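VirX1 (Cyanophage Syn10, PDB 6QGM) is a viral flavin-dependent halogenase that iodinates diverse substrates. Local coordinates at residues C273-V281 against E307-G315. Sequence-based numbering, arbitrary orientation.
Sequences CHAMKNGWV and EAEFREHLG
His313 turns an edge of its imidazole onto the face of His274: the ring centroids lie 4.3 Å apart, the planes are inclined at 52°, and His313 CE1 stands over the middle of the His274 ring, 3.4 Å from His274 CG. This is an edge-to-face pair, tilted well short of perpendicular. One face of the His313 ring is in turn taken by Met276, whose SD sits 4.0 Å from the centroid of that ring and 23° off its normal, displaced toward the rim. Bends at chi2 and chi3 fold the Met276 chain so that its CE also rests against His313 CB, at 3.6 Å. Val281 CG1 approaches the same imidazole obliquely, while its other methyl, CG2, packs 3.6 Å from Phe310 CD1.

One turn back along the helix, Glu309 spreads its carboxylate over the end of the hairpin. Its OE2 lies 2.7 Å from Asn278 ND2, but the N-H...O angle is only 129°, so the bond is weak; the two side chains cross at about a right angle. Glu309 OE1 receives a second weak bond from the backbone, with Lys277 N at 3.3 Å; Tyr294 OH, which also bonds Asn278 N, makes another weak bond to OE1. The carboxylate is thus held by several imperfect bonds.

Strands 270-275 and 279-285 are antiparallel neighbours, as the paired backbone bonds between His274 and Val281 demonstrate, and Met276 N to Gly279 O continues the pairing up to the turn. The contacts of Glu309, Phe310 and His313 place helix 303-314 against this hairpin of the seven-stranded mixed sheet, with Phe310 reaching on to Thr292 and Met254 of further strands: a helix-on-sheet layer within the tryptophan halogenase-type fold.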
loop_
_atom_site.group_PDB
_atom_site.type_symbol
_atom_site.label_atom_id
_atom_site.label_comp_id
_atom_site.label_asym_id
_atom_site.label_seq_id
_atom_site.Cartn_x
_atom_site.Cartn_y
_atom_site.Cartn_z
ATOM N N CYS B 273 -19.338 26.049 13.316
ATOM C CA CYS B 273 -18.316 26.630 12.419
ATOM C C CYS B 273 -19.048 27.333 11.285
ATOM O O CYS B 273 -19.664 26.657 10.462
ATOM C CB CYS B 273 -17.387 25.534 11.918
ATOM S SG CYS B 273 -16.676 24.555 13.269
ATOM N N HIS B 274 -19.020 28.656 11.304
ATOM C CA HIS B 274 -19.740 29.538 10.356
ATOM C C HIS B 274 -18.749 30.060 9.312
ATOM O O HIS B 274 -17.893 30.873 9.685
ATOM C CB HIS B 274 -20.401 30.686 11.110
ATOM C CG HIS B 274 -21.298 31.483 10.241
ATOM N ND1 HIS B 274 -22.649 31.390 10.331
ATOM C CD2 HIS B 274 -21.038 32.360 9.251
ATOM C CE1 HIS B 274 -23.208 32.206 9.457
ATOM N NE2 HIS B 274 -22.241 32.793 8.771
ATOM N N ALA B 275 -18.854 29.618 8.058
ATOM C CA ALA B 275 -17.963 30.068 6.967
ATOM C C ALA B 275 -18.268 31.535 6.654
ATOM O O ALA B 275 -19.463 31.870 6.487
ATOM C CB ALA B 275 -18.128 29.202 5.759
ATOM N N MET B 276 -17.220 32.359 6.595
ATOM C CA MET B 276 -17.271 33.828 6.360
ATOM C C MET B 276 -16.653 34.132 4.992
ATOM O O MET B 276 -16.447 33.168 4.226
ATOM C CB MET B 276 -16.503 34.567 7.458
ATOM C CG MET B 276 -16.968 34.199 8.847
ATOM S SD MET B 276 -18.284 35.254 9.399
ATOM C CE MET B 276 -17.352 36.719 9.862
ATOM N N LYS B 277 -16.367 35.403 4.686
ATOM C CA LYS B 277 -15.870 35.818 3.342
ATOM C C LYS B 277 -14.423 35.345 3.137
ATOM O O LYS B 277 -14.100 34.993 1.991
ATOM C CB LYS B 277 -16.015 37.334 3.143
ATOM C CG LYS B 277 -17.453 37.812 2.987
ATOM C CD LYS B 277 -17.640 39.303 3.092
ATOM C CE LYS B 277 -18.875 39.768 2.343
ATOM N NZ LYS B 277 -19.153 41.204 2.579
ATOM N N ASN B 278 -13.612 35.313 4.204
ATOM C CA ASN B 278 -12.147 35.057 4.144
ATOM C C ASN B 278 -11.726 34.017 5.182
ATOM O O ASN B 278 -10.530 33.997 5.522
ATOM C CB ASN B 278 -11.335 36.345 4.333
ATOM C CG ASN B 278 -11.813 37.453 3.429
ATOM O OD1 ASN B 278 -11.522 37.464 2.236
ATOM N ND2 ASN B 278 -12.575 38.367 3.993
ATOM N N GLY B 279 -12.647 33.168 5.634
ATOM C CA GLY B 279 -12.371 32.093 6.611
ATOM C C GLY B 279 -13.647 31.586 7.250
ATOM O O GLY B 279 -14.635 31.367 6.515
ATOM N N TRP B 280 -13.640 31.402 8.566
ATOM C CA TRP B 280 -14.792 30.839 9.323
ATOM C C TRP B 280 -14.697 31.280 10.793
ATOM O O TRP B 280 -13.583 31.558 11.263
ATOM C CB TRP B 280 -14.841 29.311 9.155
ATOM C CG TRP B 280 -13.711 28.641 9.846
ATOM C CD1 TRP B 280 -12.435 28.516 9.392
ATOM C CD2 TRP B 280 -13.727 28.064 11.158
ATOM N NE1 TRP B 280 -11.660 27.886 10.321
ATOM C CE2 TRP B 280 -12.421 27.604 11.420
ATOM C CE3 TRP B 280 -14.712 27.872 12.130
ATOM C CZ2 TRP B 280 -12.086 26.972 12.613
ATOM C CZ3 TRP B 280 -14.380 27.226 13.303
ATOM C CH2 TRP B 280 -13.084 26.797 13.542
ATOM N N VAL B 281 -15.843 31.379 11.463
ATOM C CA VAL B 281 -15.968 31.773 12.894
ATOM C C VAL B 281 -16.421 30.548 13.695
ATOM O O VAL B 281 -17.377 29.874 13.257
ATOM C CB VAL B 281 -16.929 32.968 13.047
ATOM C CG1 VAL B 281 -17.447 33.149 14.461
ATOM C CG2 VAL B 281 -16.271 34.230 12.554
ATOM N N GLU B 307 -11.968 42.247 11.184
ATOM C CA GLU B 307 -12.557 42.606 12.497
ATOM C C GLU B 307 -13.938 43.242 12.295
ATOM O O GLU B 307 -14.839 42.996 13.127
ATOM C CB GLU B 307 -11.631 43.538 13.261
ATOM C CG GLU B 307 -12.230 43.962 14.593
ATOM C CD GLU B 307 -11.248 44.581 15.551
ATOM O OE1 GLU B 307 -10.102 44.078 15.576
ATOM O OE2 GLU B 307 -11.635 45.546 16.252
ATOM N N ALA B 308 -14.091 44.055 11.253
ATOM C CA ALA B 308 -15.372 44.703 10.902
ATOM C C ALA B 308 -16.372 43.603 10.499
ATOM O O ALA B 308 -17.506 43.601 11.011
ATOM C CB ALA B 308 -15.139 45.735 9.824
ATOM N N GLU B 309 -15.944 42.695 9.621
ATOM C CA GLU B 309 -16.645 41.426 9.270
ATOM C C GLU B 309 -17.132 40.719 10.540
ATOM O O GLU B 309 -18.343 40.438 10.628
ATOM C CB GLU B 309 -15.689 40.475 8.554
ATOM C CG GLU B 309 -15.910 40.338 7.065
ATOM C CD GLU B 309 -15.106 39.178 6.501
ATOM O OE1 GLU B 309 -15.611 38.017 6.603
ATOM O OE2 GLU B 309 -13.949 39.427 6.018
ATOM N N PHE B 310 -16.213 40.442 11.472
ATOM C CA PHE B 310 -16.428 39.600 12.681
ATOM C C PHE B 310 -17.478 40.238 13.594
ATOM O O PHE B 310 -18.417 39.540 14.012
ATOM C CB PHE B 310 -15.102 39.354 13.403
ATOM C CG PHE B 310 -15.182 38.387 14.563
ATOM C CD1 PHE B 310 -15.918 37.212 14.477
ATOM C CD2 PHE B 310 -14.483 38.634 15.733
ATOM C CE1 PHE B 310 -15.975 36.332 15.547
ATOM C CE2 PHE B 310 -14.540 37.753 16.804
ATOM C CZ PHE B 310 -15.280 36.599 16.708
ATOM N N ARG B 311 -17.317 41.535 13.872
ATOM C CA ARG B 311 -18.254 42.347 14.704
ATOM C C ARG B 311 -19.640 42.361 14.046
ATOM O O ARG B 311 -20.616 42.122 14.769
ATOM C CB ARG B 311 -17.722 43.768 14.908
ATOM C CG ARG B 311 -16.510 43.836 15.814
ATOM C CD ARG B 311 -16.030 45.238 16.073
ATOM N NE ARG B 311 -14.773 45.194 16.807
ATOM C CZ ARG B 311 -14.670 45.012 18.124
ATOM N NH1 ARG B 311 -15.749 44.858 18.879
ATOM N NH2 ARG B 311 -13.475 44.986 18.683
ATOM N N GLU B 312 -19.710 42.612 12.733
ATOM C CA GLU B 312 -20.973 42.613 11.946
ATOM C C GLU B 312 -21.650 41.256 12.139
ATOM O O GLU B 312 -22.846 41.233 12.466
ATOM C CB GLU B 312 -20.718 42.925 10.461
ATOM C CG GLU B 312 -20.617 44.418 10.142
ATOM C CD GLU B 312 -20.434 44.797 8.671
ATOM O OE1 GLU B 312 -19.744 44.046 7.925
ATOM O OE2 GLU B 312 -20.984 45.843 8.266
ATOM N N HIS B 313 -20.895 40.170 11.977
ATOM C CA HIS B 313 -21.381 38.774 12.091
ATOM C C HIS B 313 -21.943 38.518 13.488
ATOM O O HIS B 313 -22.911 37.757 13.577
ATOM C CB HIS B 313 -20.275 37.774 11.763
ATOM C CG HIS B 313 -20.643 36.368 12.100
ATOM N ND1 HIS B 313 -21.514 35.624 11.327
ATOM C CD2 HIS B 313 -20.284 35.584 13.137
ATOM C CE1 HIS B 313 -21.681 34.449 11.882
ATOM N NE2 HIS B 313 -20.933 34.392 12.989
ATOM N N LEU B 314 -21.365 39.112 14.535
ATOM C CA LEU B 314 -21.759 38.825 15.941
ATOM C C LEU B 314 -23.027 39.602 16.313
ATOM O O LEU B 314 -23.564 39.307 17.380
ATOM C CB LEU B 314 -20.597 39.166 16.879
ATOM C CG LEU B 314 -19.378 38.249 16.791
ATOM C CD1 LEU B 314 -18.270 38.719 17.725
ATOM C CD2 LEU B 314 -19.747 36.806 17.092
ATOM N N GLY B 315 -23.479 40.549 15.484
ATOM C CA GLY B 315 -24.619 41.439 15.796
ATOM C C GLY B 315 -24.326 42.367 16.965
ATOM O O GLY B 315 -23.164 42.720 17.128
#